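Local coordinates for hypothetical protein SMU.776 (Streptococcus mutans, PDB 2B78) that is of unknown function but is probably an S-adenosyl-L-methionine-dependent methyltransferase, possibly acting on RNA, at residues F118-W123 with Y150-F155; N160-L165 with F186-L191; D309-I314 with K342-K347; M336-F341 with K379-K384. All blocks are in the same frame, centred on the assembly; numbering follows the deposited sequence.

Contact 1 of 4, residues F118-W123 with Y150-F155; sequences FVLFSW and YEKIRF
Trp123 and Glu151 meet on one face of a parallel strand pair, 118-123 beside 150-153, whose short axes lie 4.5 Å apart and are inclined at 22°. Trp123 CB lies 4.1 Å from Phe155 CE1, and CG stands near the carbonyl O of Lys152. Further out, Trp123 CD1 touches Ile153 CD1 at 3.6 Å. Trp123 NE1 then gives its hydrogen to Glu151 OE1 at 2.7 Å, using the anti lone pair of that oxygen, with the carboxylate plane turned 75° from the ring. The indole goes on to touch Ile135 and Val136 of helix 132-142, while Phe121 CB packs against one of its faces. On the other side of the sheet Leu120 CD1 rests on Tyr150 CB at 3.6 Å, the side chains crossing at about a right angle, and Lys152 lies over Leu120 with its CG and CE. Five backbone hydrogen bonds join the pair, a beta-alpha-beta crossover through helices 126-130 and 132-142 in one mixed sheet with strands 110-115 and 162-165. Arg132 forms a salt bridge with Glu151 OE1. One buried carboxylate oxygen thus serves an indole N-H and a guanidinium, which would favour the ionised form of Glu151.

Contact 2 of 4, residues N160-L165 with F186-L191; sequences NVSAHL and FLNDGL
Ser162 OG donates to Asn188 OD1 across 2.8 Å, the one hydrogen bond between edge strand 162-165 and the loop 186-191. Ser162 holds OG anti to its backbone N (chi1 -172°), and the amide oxygen takes the hydroxyl 23° out of its carbonyl plane, with an angle of 133° at the oxygen. Ser162 CB sits 3.6 Å from Gly190 O, so the serine touches the loop at two places. The packing is tightest further on, where Val161 CB and Leu191 CD2 are 3.5 Å apart, closer than usual for carbons; the side chains cross at about a right angle, with Val161 CG1 and CG2 each 4.0 Å from Leu191 CD2. Val161 is nevertheless solvent-exposed, and toward His164 the segments separate, the imidazole leading away to Gly167 O. The backbone at Gly190 takes a conformation that calls for glycine. The loop lies close to the cofactor site: Asp189 forms a salt bridge with Arg246, a residue seen to bind S-adenosyl-L-homocysteine, which is absent from this model. Lys152 on the neighbouring strand donates to Ser162 OG, Leu187 O and Gly190 O. The serine hydroxyl accepts from an ammonium while donating to an amide, so one hydroxyl joins strand, loop and lysine.

Contact 3 of 4, residues D309-I314 with K342-K347; sequences DYHKLI and KKQIEK
His311 turns its CG between its backbone N and carbonyl carbon (chi1 69°), and Gln344 bends at chi2 (-66°), which swings CD back toward the histidine. The amide oxygen then takes two hydrogens from one residue. His311 N reaches Gln344 OE1 at 3.0 Å, standing well above the carbonyl plane, and His311 ND1 reaches the same OE1 at 3.3 Å from the same face. The oxygen lies in the plane of the imidazole, at its edge, while the amide plane stands nearly upright to the ring. This geometry is consistent with a proton on ND1. Lys347 runs extended across the ring, with CD 3.6 Å from His311 CG and CE over the centre of one face, 3.7 Å from the centroid in a CH-pi contact. Lys312 CG lies over the opposite face. Segments 309-314 and 342-347 of helices 306-319 and 338-349 cross at -48°, axes 7.4 Å apart, on one side of the seven-stranded sheet of the Rossmann-like methyltransferase domain. The bond to Gln344 falls where helix 306-319 is kinked and His311 N has no partner in the preceding turn. On the sheet side the contact turns apolar: Ile314 CD1 faces Ile345 CG2 at 4.2 Å. Both isoleucines continue onto strand 325-331, and Tyr310, whose CB packs on Gln344, sends its hydroxyl to Ser330 O.

Contact 4 of 4, residues M336-F341 with K379-K384; sequences MTVSQF and KVFTIK
The rings of Phe341 and Phe381 lie offset, with planes inclined by 30° and centroids 5.8 Å apart, and share little face. They touch at Phe341 CD2 and Phe381 CD2, 3.6 Å apart, the phenylalanine of the helix meeting the other ring at its edge. Val338 CG1 adds a contact to Phe381 CZ at 3.9 Å, and Val338 CG2 lies 3.7 Å from Lys379 CD. Lys379 CB also packs near Phe341 CD2. In the lysine, chi3 (-85°) turns CE and chi4 (-67°) turns NZ toward Met336 O, where Lys379 NZ makes a weak hydrogen bond at 2.9 Å. Behind this first shell stands the helix start. Thr337 is the N-cap of helix 338-349, and with Gln340 it forms a capping box: Gln340 N donates to Thr337 OG1, and Thr337 N to Gln340 OE1. These bonds fix the turn that carries Val338 and Phe341 over antiparallel strand 379-384 in the seven-stranded sheet of the Rossmann-like domain. Further out, Tyr310 and Tyr356 meet Phe341 and Phe381 respectively, each edge to face. The buried lysine thus lays its methylenes on apolar neighbours, and its ammonium probably relies on neutral carbonyl oxygens, among them Tyr377 O.

The four contacts form two pairs on opposite sides of the chain's centre. Contacts 1 and 2 have centres 7 Å apart and share a sheet, strands 148-153 and 162-165 being neighbours in it: Ile153 N lies 2.7 Å from Val161 O, and Ile153 O 3.4 Å from Leu191 CD2. Contacts 3 and 4, 9 Å apart between centres, both use helix 338-349; Ile345 CG2 packs 3.5 Å from Ile383 CD1. Between the pairs, centres lie 29 to 34 Å apart. Contact 2 comes nearest the cofactor site, which holds no ligand in this model; side chain to side chain, Lys152 of contact 1 is about 9 Å from Arg246 and Tyr310 of contact 3 about 10 Å from Val272.

Contact 1 of 4, residues F118-W123 with Y150-F155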
# COMPACT_ATOMS: atom_id res chain seq x y z
N PHE A 118 -6.99 14.67 10.11
CA PHE A 118 -5.71 15.08 9.53
C PHE A 118 -5.41 14.38 8.21
O PHE A 118 -5.93 13.30 7.93
CB PHE A 118 -4.59 14.78 10.54
CG PHE A 118 -4.72 15.55 11.82
CD1 PHE A 118 -4.15 16.82 11.95
CD2 PHE A 118 -5.44 15.03 12.89
CE1 PHE A 118 -4.30 17.55 13.12
CE2 PHE A 118 -5.59 15.76 14.07
CZ PHE A 118 -5.02 17.02 14.18
N VAL A 119 -4.59 15.02 7.38
CA VAL A 119 -4.22 14.44 6.10
C VAL A 119 -2.73 14.16 6.07
O VAL A 119 -1.95 14.77 6.81
CB VAL A 119 -4.60 15.36 4.92
CG1 VAL A 119 -6.09 15.47 4.84
CG2 VAL A 119 -3.97 16.74 5.09
N LEU A 120 -2.34 13.22 5.21
CA LEU A 120 -0.95 12.85 5.06
C LEU A 120 -0.54 12.82 3.59
O LEU A 120 -1.03 12.02 2.81
CB LEU A 120 -0.71 11.47 5.69
CG LEU A 120 0.75 10.98 5.63
CD1 LEU A 120 1.62 11.87 6.52
CD2 LEU A 120 0.82 9.53 6.09
N PHE A 121 0.37 13.74 3.24
CA PHE A 121 0.90 13.86 1.89
C PHE A 121 2.16 13.01 1.80
O PHE A 121 2.94 12.95 2.76
CB PHE A 121 1.31 15.31 1.61
CG PHE A 121 0.18 16.24 1.34
CD1 PHE A 121 -0.14 16.61 0.04
CD2 PHE A 121 -0.57 16.78 2.39
CE1 PHE A 121 -1.19 17.50 -0.21
CE2 PHE A 121 -1.61 17.67 2.14
CZ PHE A 121 -1.92 18.03 0.84
N SER A 122 2.36 12.37 0.66
CA SER A 122 3.56 11.57 0.45
C SER A 122 4.16 11.96 -0.88
O SER A 122 3.49 11.93 -1.92
CB SER A 122 3.24 10.07 0.49
OG SER A 122 2.90 9.67 1.80
N TRP A 123 5.43 12.35 -0.85
CA TRP A 123 6.15 12.76 -2.05
C TRP A 123 7.10 11.64 -2.49
O TRP A 123 8.04 11.30 -1.76
CB TRP A 123 6.94 14.04 -1.77
CG TRP A 123 6.15 15.10 -1.05
CD1 TRP A 123 6.34 15.54 0.23
CD2 TRP A 123 5.01 15.82 -1.55
NE1 TRP A 123 5.40 16.48 0.55
CE2 TRP A 123 4.57 16.68 -0.52
CE3 TRP A 123 4.33 15.82 -2.78
CZ2 TRP A 123 3.47 17.53 -0.67
CZ3 TRP A 123 3.23 16.67 -2.92
CH2 TRP A 123 2.82 17.51 -1.88
N TYR A 150 0.39 16.44 7.50
CA TYR A 150 1.76 15.96 7.66
C TYR A 150 2.22 15.47 6.30
O TYR A 150 1.40 15.27 5.39
CB TYR A 150 1.80 14.81 8.66
CG TYR A 150 1.61 15.27 10.07
CD1 TYR A 150 2.71 15.55 10.89
CD2 TYR A 150 0.33 15.48 10.58
CE1 TYR A 150 2.53 16.03 12.18
CE2 TYR A 150 0.14 15.96 11.87
CZ TYR A 150 1.25 16.24 12.66
OH TYR A 150 1.06 16.73 13.93
N GLU A 151 3.52 15.27 6.15
CA GLU A 151 4.07 14.80 4.89
C GLU A 151 5.19 13.78 5.08
O GLU A 151 5.93 13.85 6.06
CB GLU A 151 4.61 15.99 4.08
CG GLU A 151 5.87 16.63 4.66
CD GLU A 151 6.32 17.86 3.89
OE1 GLU A 151 6.03 17.94 2.69
OE2 GLU A 151 6.98 18.73 4.50
N LYS A 152 5.29 12.84 4.14
CA LYS A 152 6.34 11.83 4.16
C LYS A 152 7.20 12.04 2.92
O LYS A 152 6.66 12.27 1.84
CB LYS A 152 5.76 10.40 4.11
CG LYS A 152 4.82 10.02 5.24
CD LYS A 152 5.50 10.11 6.59
CE LYS A 152 4.60 9.57 7.69
NZ LYS A 152 5.20 9.76 9.05
N ILE A 153 8.52 11.98 3.08
CA ILE A 153 9.45 12.10 1.96
C ILE A 153 9.80 10.66 1.59
O ILE A 153 10.43 9.95 2.37
CB ILE A 153 10.73 12.84 2.36
CG1 ILE A 153 10.39 14.26 2.81
CG2 ILE A 153 11.70 12.89 1.19
CD1 ILE A 153 9.48 14.99 1.87
N ARG A 154 9.38 10.24 0.39
CA ARG A 154 9.61 8.87 -0.06
C ARG A 154 10.66 8.74 -1.16
O ARG A 154 10.51 7.93 -2.08
CB ARG A 154 8.30 8.28 -0.56
CG ARG A 154 7.16 8.43 0.42
CD ARG A 154 7.06 7.23 1.32
NE ARG A 154 6.91 6.02 0.51
CZ ARG A 154 6.41 4.88 0.97
NH1 ARG A 154 6.02 4.78 2.23
NH2 ARG A 154 6.31 3.83 0.16
N PHE A 155 11.72 9.53 -1.07
CA PHE A 155 12.79 9.47 -2.07
C PHE A 155 14.14 9.81 -1.45
O PHE A 155 15.11 10.09 -2.17
CB PHE A 155 12.50 10.44 -3.22
CG PHE A 155 12.38 11.87 -2.79
CD1 PHE A 155 11.15 12.41 -2.44
CD2 PHE A 155 13.50 12.69 -2.74
CE1 PHE A 155 11.03 13.74 -2.05
CE2 PHE A 155 13.40 14.03 -2.35
CZ PHE A 155 12.15 14.55 -2.01

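Contact 2 of 4, residues N160-L165 with F186-L191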
# COMPACT_ATOMS: atom_id res chain seq x y z
N ASN A 160 15.36 14.00 6.72
CA ASN A 160 14.13 13.73 7.46
C ASN A 160 13.10 13.12 6.53
O ASN A 160 13.01 13.49 5.35
CB ASN A 160 13.58 15.03 8.04
CG ASN A 160 14.53 15.69 9.00
OD1 ASN A 160 14.80 15.16 10.08
ND2 ASN A 160 15.04 16.85 8.62
N VAL A 161 12.31 12.19 7.04
CA VAL A 161 11.33 11.57 6.18
C VAL A 161 9.91 11.97 6.53
O VAL A 161 9.00 11.78 5.73
CB VAL A 161 11.47 10.04 6.22
CG1 VAL A 161 12.80 9.64 5.59
CG2 VAL A 161 11.41 9.55 7.66
N SER A 162 9.72 12.54 7.71
CA SER A 162 8.38 12.95 8.13
C SER A 162 8.39 14.33 8.77
O SER A 162 9.33 14.69 9.50
CB SER A 162 7.81 11.93 9.12
OG SER A 162 6.45 12.19 9.40
N ALA A 163 7.35 15.11 8.52
CA ALA A 163 7.25 16.46 9.07
C ALA A 163 5.83 17.00 9.09
O ALA A 163 5.00 16.62 8.26
CB ALA A 163 8.16 17.41 8.28
N HIS A 164 5.55 17.88 10.05
CA HIS A 164 4.25 18.52 10.14
C HIS A 164 4.24 19.47 8.94
O HIS A 164 5.26 20.10 8.65
CB HIS A 164 4.13 19.30 11.45
CG HIS A 164 2.88 20.12 11.56
ND1 HIS A 164 1.62 19.57 11.45
CD2 HIS A 164 2.69 21.44 11.74
CE1 HIS A 164 0.71 20.52 11.54
NE2 HIS A 164 1.34 21.67 11.72
N LEU A 165 3.12 19.55 8.22
CA LEU A 165 3.03 20.39 7.02
C LEU A 165 2.24 21.68 7.16
O LEU A 165 2.73 22.75 6.80
CB LEU A 165 2.45 19.58 5.85
CG LEU A 165 2.43 20.30 4.50
CD1 LEU A 165 3.84 20.71 4.12
CD2 LEU A 165 1.82 19.39 3.42
N PHE A 186 -0.24 6.79 13.88
CA PHE A 186 0.66 7.89 14.19
C PHE A 186 1.10 8.49 12.86
O PHE A 186 1.40 7.76 11.92
CB PHE A 186 1.86 7.38 15.02
CG PHE A 186 2.41 6.04 14.57
CD1 PHE A 186 3.46 5.98 13.64
CD2 PHE A 186 1.90 4.86 15.08
CE1 PHE A 186 3.99 4.75 13.24
CE2 PHE A 186 2.42 3.62 14.69
CZ PHE A 186 3.47 3.56 13.77
N LEU A 187 1.14 9.82 12.77
CA LEU A 187 1.47 10.49 11.52
C LEU A 187 2.84 11.14 11.39
O LEU A 187 3.20 11.58 10.29
CB LEU A 187 0.41 11.56 11.21
CG LEU A 187 -1.01 11.08 10.95
CD1 LEU A 187 -1.86 12.27 10.52
CD2 LEU A 187 -1.00 10.00 9.88
N ASN A 188 3.60 11.20 12.47
CA ASN A 188 4.90 11.85 12.37
C ASN A 188 6.05 11.05 12.97
O ASN A 188 6.98 11.60 13.55
CB ASN A 188 4.81 13.24 13.00
CG ASN A 188 5.95 14.14 12.58
OD1 ASN A 188 6.33 14.16 11.41
ND2 ASN A 188 6.49 14.90 13.53
N ASP A 189 5.99 9.73 12.80
CA ASP A 189 7.03 8.85 13.31
C ASP A 189 7.51 7.88 12.22
O ASP A 189 6.98 6.77 12.08
CB ASP A 189 6.50 8.09 14.53
CG ASP A 189 7.47 7.03 15.02
OD1 ASP A 189 8.68 7.13 14.72
OD2 ASP A 189 7.02 6.10 15.73
N GLY A 190 8.50 8.32 11.45
CA GLY A 190 9.03 7.48 10.39
C GLY A 190 8.18 7.52 9.13
O GLY A 190 7.31 8.37 8.99
N LEU A 191 8.44 6.58 8.22
CA LEU A 191 7.71 6.51 6.95
C LEU A 191 6.33 5.88 7.07
O LEU A 191 5.43 6.21 6.30
CB LEU A 191 8.52 5.71 5.92
CG LEU A 191 9.77 6.36 5.33
CD1 LEU A 191 10.38 5.42 4.29
CD2 LEU A 191 9.42 7.69 4.70

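Contact 3 of 4, residues D309-I314 with K342-K347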
# COMPACT_ATOMS: atom_id res chain seq x y z
N ASP A 309 12.52 -15.22 -2.47
CA ASP A 309 12.32 -16.14 -1.35
C ASP A 309 10.91 -16.37 -0.83
O ASP A 309 10.72 -17.08 0.16
CB ASP A 309 13.20 -15.71 -0.17
CG ASP A 309 14.64 -15.49 -0.55
OD1 ASP A 309 15.14 -16.22 -1.44
OD2 ASP A 309 15.28 -14.59 0.04
N TYR A 310 9.90 -15.79 -1.47
CA TYR A 310 8.55 -15.99 -0.97
C TYR A 310 8.19 -17.48 -0.85
O TYR A 310 7.50 -17.88 0.09
CB TYR A 310 7.53 -15.26 -1.85
CG TYR A 310 6.27 -14.86 -1.10
CD1 TYR A 310 6.11 -13.56 -0.60
CD2 TYR A 310 5.27 -15.79 -0.84
CE1 TYR A 310 4.98 -13.21 0.15
CE2 TYR A 310 4.14 -15.46 -0.09
CZ TYR A 310 4.00 -14.17 0.40
OH TYR A 310 2.89 -13.85 1.13
N HIS A 311 8.66 -18.30 -1.79
CA HIS A 311 8.34 -19.73 -1.76
C HIS A 311 8.74 -20.39 -0.44
O HIS A 311 8.17 -21.40 -0.04
CB HIS A 311 9.00 -20.48 -2.93
CG HIS A 311 10.49 -20.57 -2.84
ND1 HIS A 311 11.33 -19.50 -3.10
CD2 HIS A 311 11.30 -21.60 -2.50
CE1 HIS A 311 12.58 -19.86 -2.91
NE2 HIS A 311 12.60 -21.13 -2.54
N LYS A 312 9.73 -19.81 0.23
CA LYS A 312 10.19 -20.37 1.50
C LYS A 312 9.18 -20.13 2.61
O LYS A 312 9.02 -20.97 3.51
CB LYS A 312 11.53 -19.75 1.88
CG LYS A 312 12.67 -20.13 0.94
CD LYS A 312 13.95 -19.42 1.35
CE LYS A 312 14.38 -19.85 2.74
NZ LYS A 312 15.72 -19.28 3.09
N LEU A 313 8.49 -18.99 2.56
CA LEU A 313 7.50 -18.67 3.58
C LEU A 313 6.32 -19.64 3.44
O LEU A 313 5.78 -20.13 4.43
CB LEU A 313 7.01 -17.23 3.42
CG LEU A 313 8.10 -16.17 3.46
CD1 LEU A 313 7.48 -14.79 3.24
CD2 LEU A 313 8.84 -16.23 4.80
N ILE A 314 5.93 -19.90 2.20
CA ILE A 314 4.83 -20.82 1.93
C ILE A 314 5.19 -22.25 2.33
O ILE A 314 4.40 -22.94 2.97
CB ILE A 314 4.47 -20.79 0.43
CG1 ILE A 314 3.86 -19.43 0.06
CG2 ILE A 314 3.49 -21.91 0.10
CD1 ILE A 314 2.48 -19.18 0.68
N LYS A 342 2.07 -15.79 -7.96
CA LYS A 342 1.43 -17.10 -7.92
C LYS A 342 2.48 -18.19 -8.12
O LYS A 342 2.38 -19.26 -7.53
CB LYS A 342 0.37 -17.18 -9.01
CG LYS A 342 -0.63 -18.30 -8.83
CD LYS A 342 -1.81 -18.09 -9.76
CE LYS A 342 -2.91 -19.10 -9.52
NZ LYS A 342 -4.09 -18.80 -10.37
N LYS A 343 3.49 -17.92 -8.95
CA LYS A 343 4.56 -18.88 -9.22
C LYS A 343 5.43 -19.16 -7.99
O LYS A 343 5.94 -20.27 -7.82
CB LYS A 343 5.44 -18.41 -10.37
CG LYS A 343 4.82 -18.62 -11.76
CD LYS A 343 5.84 -18.35 -12.87
CE LYS A 343 5.27 -18.63 -14.26
NZ LYS A 343 4.15 -17.72 -14.63
N GLN A 344 5.60 -18.15 -7.15
CA GLN A 344 6.38 -18.28 -5.93
C GLN A 344 5.60 -19.14 -4.94
O GLN A 344 6.18 -19.94 -4.20
CB GLN A 344 6.65 -16.91 -5.32
CG GLN A 344 7.87 -16.23 -5.89
CD GLN A 344 9.13 -16.98 -5.52
OE1 GLN A 344 9.49 -17.07 -4.34
NE2 GLN A 344 9.81 -17.53 -6.52
N ILE A 345 4.29 -18.96 -4.93
CA ILE A 345 3.44 -19.73 -4.04
C ILE A 345 3.44 -21.19 -4.49
O ILE A 345 3.63 -22.10 -3.67
CB ILE A 345 1.99 -19.16 -4.04
CG1 ILE A 345 2.01 -17.73 -3.47
CG2 ILE A 345 1.08 -20.05 -3.22
CD1 ILE A 345 0.66 -17.03 -3.50
N GLU A 346 3.25 -21.41 -5.79
CA GLU A 346 3.26 -22.77 -6.32
C GLU A 346 4.57 -23.48 -5.99
O GLU A 346 4.57 -24.67 -5.67
CB GLU A 346 3.05 -22.76 -7.84
CG GLU A 346 1.65 -22.35 -8.25
CD GLU A 346 0.60 -23.25 -7.65
OE1 GLU A 346 0.45 -24.39 -8.13
OE2 GLU A 346 -0.08 -22.84 -6.68
N LYS A 347 5.67 -22.73 -6.07
CA LYS A 347 6.99 -23.28 -5.78
C LYS A 347 7.05 -23.78 -4.34
O LYS A 347 7.61 -24.84 -4.06
CB LYS A 347 8.06 -22.21 -6.03
CG LYS A 347 9.49 -22.74 -6.00
CD LYS A 347 10.50 -21.66 -6.32
CE LYS A 347 11.94 -22.16 -6.13
NZ LYS A 347 12.96 -21.13 -6.50

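Contact 4 of 4, residues M336-F341 with K379-K384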
# COMPACT_ATOMS: atom_id res chain seq x y z
N MET A 336 6.54 -7.20 -8.56
CA MET A 336 6.07 -8.56 -8.84
C MET A 336 4.68 -8.58 -9.47
O MET A 336 3.76 -7.92 -8.99
CB MET A 336 6.03 -9.41 -7.57
CG MET A 336 7.27 -10.26 -7.32
SD MET A 336 6.82 -11.81 -6.50
CE MET A 336 7.33 -13.01 -7.72
N THR A 337 4.53 -9.34 -10.56
CA THR A 337 3.22 -9.44 -11.20
C THR A 337 2.41 -10.48 -10.43
O THR A 337 2.94 -11.22 -9.60
CB THR A 337 3.33 -9.90 -12.67
OG1 THR A 337 3.85 -11.23 -12.72
CG2 THR A 337 4.24 -8.97 -13.46
N VAL A 338 1.11 -10.52 -10.73
CA VAL A 338 0.22 -11.48 -10.09
C VAL A 338 0.70 -12.89 -10.43
O VAL A 338 0.71 -13.77 -9.56
CB VAL A 338 -1.23 -11.31 -10.58
CG1 VAL A 338 -2.06 -12.54 -10.24
CG2 VAL A 338 -1.84 -10.07 -9.96
N SER A 339 1.08 -13.12 -11.69
CA SER A 339 1.53 -14.44 -12.11
C SER A 339 2.87 -14.81 -11.48
O SER A 339 3.08 -15.97 -11.11
CB SER A 339 1.62 -14.52 -13.64
OG SER A 339 2.49 -13.55 -14.18
N GLN A 340 3.78 -13.85 -11.36
CA GLN A 340 5.09 -14.10 -10.74
C GLN A 340 4.89 -14.50 -9.29
O GLN A 340 5.60 -15.37 -8.76
CB GLN A 340 5.95 -12.85 -10.77
CG GLN A 340 6.77 -12.66 -12.02
CD GLN A 340 7.64 -11.43 -11.92
OE1 GLN A 340 7.13 -10.31 -11.79
NE2 GLN A 340 8.96 -11.62 -11.97
N PHE A 341 3.94 -13.84 -8.64
CA PHE A 341 3.63 -14.10 -7.24
C PHE A 341 3.05 -15.49 -7.11
O PHE A 341 3.47 -16.28 -6.27
CB PHE A 341 2.64 -13.04 -6.72
CG PHE A 341 2.37 -13.13 -5.23
CD1 PHE A 341 3.40 -13.41 -4.34
CD2 PHE A 341 1.09 -12.92 -4.73
CE1 PHE A 341 3.15 -13.47 -2.97
CE2 PHE A 341 0.82 -12.98 -3.37
CZ PHE A 341 1.86 -13.26 -2.48
N LYS A 379 -1.37 -7.69 -3.81
CA LYS A 379 -1.82 -9.00 -4.28
C LYS A 379 -2.00 -9.86 -3.04
O LYS A 379 -1.06 -10.08 -2.29
CB LYS A 379 -0.77 -9.62 -5.20
CG LYS A 379 -0.61 -8.90 -6.53
CD LYS A 379 0.64 -9.32 -7.25
CE LYS A 379 1.83 -8.51 -6.77
NZ LYS A 379 1.70 -7.08 -7.19
N VAL A 380 -3.23 -10.33 -2.82
CA VAL A 380 -3.49 -11.17 -1.66
C VAL A 380 -4.25 -12.40 -2.11
O VAL A 380 -5.36 -12.30 -2.64
CB VAL A 380 -4.32 -10.42 -0.59
CG1 VAL A 380 -4.44 -11.28 0.67
CG2 VAL A 380 -3.65 -9.09 -0.25
N PHE A 381 -3.62 -13.56 -1.92
CA PHE A 381 -4.21 -14.83 -2.30
C PHE A 381 -4.68 -15.60 -1.08
O PHE A 381 -3.93 -15.76 -0.11
CB PHE A 381 -3.18 -15.69 -3.03
CG PHE A 381 -3.06 -15.39 -4.50
CD1 PHE A 381 -4.13 -15.63 -5.35
CD2 PHE A 381 -1.87 -14.91 -5.03
CE1 PHE A 381 -4.02 -15.40 -6.73
CE2 PHE A 381 -1.74 -14.67 -6.40
CZ PHE A 381 -2.82 -14.92 -7.25
N THR A 382 -5.92 -16.07 -1.12
CA THR A 382 -6.47 -16.86 -0.03
C THR A 382 -6.48 -18.28 -0.60
O THR A 382 -7.16 -18.54 -1.60
CB THR A 382 -7.91 -16.41 0.33
OG1 THR A 382 -7.87 -15.08 0.85
CG2 THR A 382 -8.50 -17.34 1.39
N ILE A 383 -5.72 -19.17 0.03
CA ILE A 383 -5.58 -20.55 -0.43
C ILE A 383 -5.95 -21.60 0.61
O ILE A 383 -5.52 -21.52 1.76
CB ILE A 383 -4.12 -20.82 -0.85
CG1 ILE A 383 -3.67 -19.76 -1.85
CG2 ILE A 383 -3.98 -22.22 -1.41
CD1 ILE A 383 -2.18 -19.69 -2.05
N LYS A 384 -6.74 -22.60 0.20
CA LYS A 384 -7.14 -23.67 1.10
C LYS A 384 -6.36 -24.96 0.82
O LYS A 384 -6.09 -25.29 -0.33
CB LYS A 384 -8.62 -23.98 0.98
CG LYS A 384 -9.06 -25.08 1.93
CD LYS A 384 -10.54 -25.35 1.88
CE LYS A 384 -10.90 -26.38 2.93
NZ LYS A 384 -10.51 -25.92 4.29